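Local coordinates for TetR transcriptional regulator (Chloroflexus aurantiacus, PDB 3QBM), which probably binds DNA through an N-terminal helix-turn-helix and regulates transcription as a TetR-type regulator, at the interface of chains A and B. Residues are numbered along the deposited sequence; one frame, centred on the assembly and turned at random. Chains: chain A/B, TetR transcriptional regulator.

The interface of chains A and B. Residues chain A 121, 125; chain B 173-176.
A:Arg125 and A:Arg121, one turn apart on helix 118-144, straddle the C-terminal end of helix 154-175 of the partner chain. A:Arg125, which buries 62 Å² here, runs extended from CG to NE and lies across B:Leu175. Its CG meets the leucine methyl CD2 at 3.8 Å, while the guanidinium presents a face to the last-turn carbonyl B:Leu175 O, which sits 3.3 Å above that plane and toward its rim. This is an electrostatic approach over a face, not a hydrogen bond, but a cation there would probably be favoured by the carbonyl-rich, negative end of a helix. Arginine suits the place because its long chain packs methylenes on leucine while its charged end reaches the carbonyl and a bridging water. The bond from A:Arg125 NH1 to that water, 2.9 Å, is bent (140° at H). The water also lies 2.7 Å from B:Ile174 O. At 2.8 Å from B:Glu176 OE2, it ties the arginine to the carboxylate as well.

A:Arg121 takes the other flank. Its chain bends at chi3 (67°), which swings NE to 3.3 Å from B:Glu176 OE2. In this salt bridge OE2 approaches from well off the guanidinium plane, and the two planes are nearly perpendicular (83°): a contact of charges rather than a two-toothed, coplanar pairing. Glutamate suits its place by facing A:Arg121 and meeting the water with the same oxygen. Arginine at 121 joins that charge to a methylene, CG, which slides past B:Ile174 3.8 Å from CD1. Beta-branching gives this isoleucine two arms, CG2 against A:Arg125 CA and CB, and CD1 against A:Arg121. An alanine in place of A:Arg121 would probably leave B:Glu176 without its direct charge partner and B:Ile174 CD1 without the methylene it packs against.

Repeated by the two-fold axis, this patch helps join the two C-terminal domains, consistent with the dimers typical of TetR regulators, which pair two DNA-binding heads.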
loop_
_atom_site.group_PDB
_atom_site.type_symbol
_atom_site.label_atom_id
_atom_site.label_comp_id
_atom_site.label_asym_id
_atom_site.label_seq_id
_atom_site.Cartn_x
_atom_site.Cartn_y
_atom_site.Cartn_z
ATOM N N ARG A 121 -11.522 -1.391 -8.797
ATOM C CA ARG A 121 -10.209 -1.876 -9.210
ATOM C C ARG A 121 -9.830 -1.316 -10.585
ATOM O O ARG A 121 -8.691 -0.870 -10.804
ATOM C CB ARG A 121 -10.165 -3.426 -9.197
ATOM C CG ARG A 121 -8.813 -4.006 -9.600
ATOM C CD ARG A 121 -8.716 -5.507 -9.358
ATOM N NE ARG A 121 -9.609 -6.236 -10.244
ATOM C CZ ARG A 121 -10.632 -7.021 -9.873
ATOM N NH1 ARG A 121 -10.962 -7.231 -8.587
ATOM N NH2 ARG A 121 -11.341 -7.630 -10.817
ATOM N N ARG A 125 -6.777 1.082 -11.440
ATOM C CA ARG A 125 -5.841 0.716 -12.508
ATOM C C ARG A 125 -5.696 1.825 -13.538
ATOM O O ARG A 125 -4.591 2.114 -13.991
ATOM C CB ARG A 125 -6.213 -0.625 -13.146
ATOM C CG ARG A 125 -5.373 -1.037 -14.336
ATOM C CD ARG A 125 -5.743 -2.467 -14.725
ATOM N NE ARG A 125 -4.791 -3.056 -15.655
ATOM C CZ ARG A 125 -4.765 -4.340 -16.000
ATOM N NH1 ARG A 125 -5.639 -5.209 -15.497
ATOM N NH2 ARG A 125 -3.849 -4.762 -16.853
ATOM N N ARG B 173 -1.361 -6.699 -7.249
ATOM C CA ARG B 173 -2.765 -7.149 -7.125
ATOM C C ARG B 173 -3.741 -6.259 -7.890
ATOM O O ARG B 173 -4.833 -6.688 -8.247
ATOM C CB ARG B 173 -3.199 -7.248 -5.666
ATOM C CG ARG B 173 -2.376 -8.226 -4.795
ATOM C CD ARG B 173 -3.123 -8.624 -3.471
ATOM N NE ARG B 173 -4.192 -9.579 -3.724
ATOM C CZ ARG B 173 -4.037 -10.877 -3.946
ATOM N NH1 ARG B 173 -2.840 -11.414 -3.982
ATOM N NH2 ARG B 173 -5.101 -11.647 -4.180
ATOM N N ILE B 174 -3.377 -5.005 -8.098
ATOM C CA ILE B 174 -4.221 -4.121 -8.895
ATOM C C ILE B 174 -4.061 -4.354 -10.360
ATOM O O ILE B 174 -5.068 -4.378 -11.103
ATOM C CB ILE B 174 -3.972 -2.651 -8.616
ATOM C CG1 ILE B 174 -4.622 -2.301 -7.320
ATOM C CG2 ILE B 174 -4.658 -1.774 -9.723
ATOM C CD1 ILE B 174 -6.172 -2.356 -7.343
ATOM N N LEU B 175 -2.811 -4.520 -10.786
ATOM C CA LEU B 175 -2.487 -4.687 -12.190
ATOM C C LEU B 175 -2.654 -6.145 -12.614
ATOM O O LEU B 175 -2.682 -6.428 -13.822
ATOM C CB LEU B 175 -1.076 -4.176 -12.499
ATOM C CG LEU B 175 -0.896 -2.659 -12.241
ATOM C CD1 LEU B 175 0.515 -2.207 -12.508
ATOM C CD2 LEU B 175 -1.880 -1.819 -13.040
ATOM N N GLU B 176 -2.829 -7.021 -11.618
ATOM C CA GLU B 176 -3.017 -8.477 -11.792
ATOM C C GLU B 176 -1.903 -9.075 -12.637
ATOM O O GLU B 176 -2.124 -9.845 -13.590
ATOM C CB GLU B 176 -4.388 -8.785 -12.403
ATOM C CG GLU B 176 -5.600 -8.431 -11.505
ATOM C CD GLU B 176 -6.911 -8.749 -12.230
ATOM O OE1 GLU B 176 -7.120 -9.930 -12.568
ATOM O OE2 GLU B 176 -7.700 -7.817 -12.485
HETATM O O HOH W 1 -6.900 -5.198 -12.903
#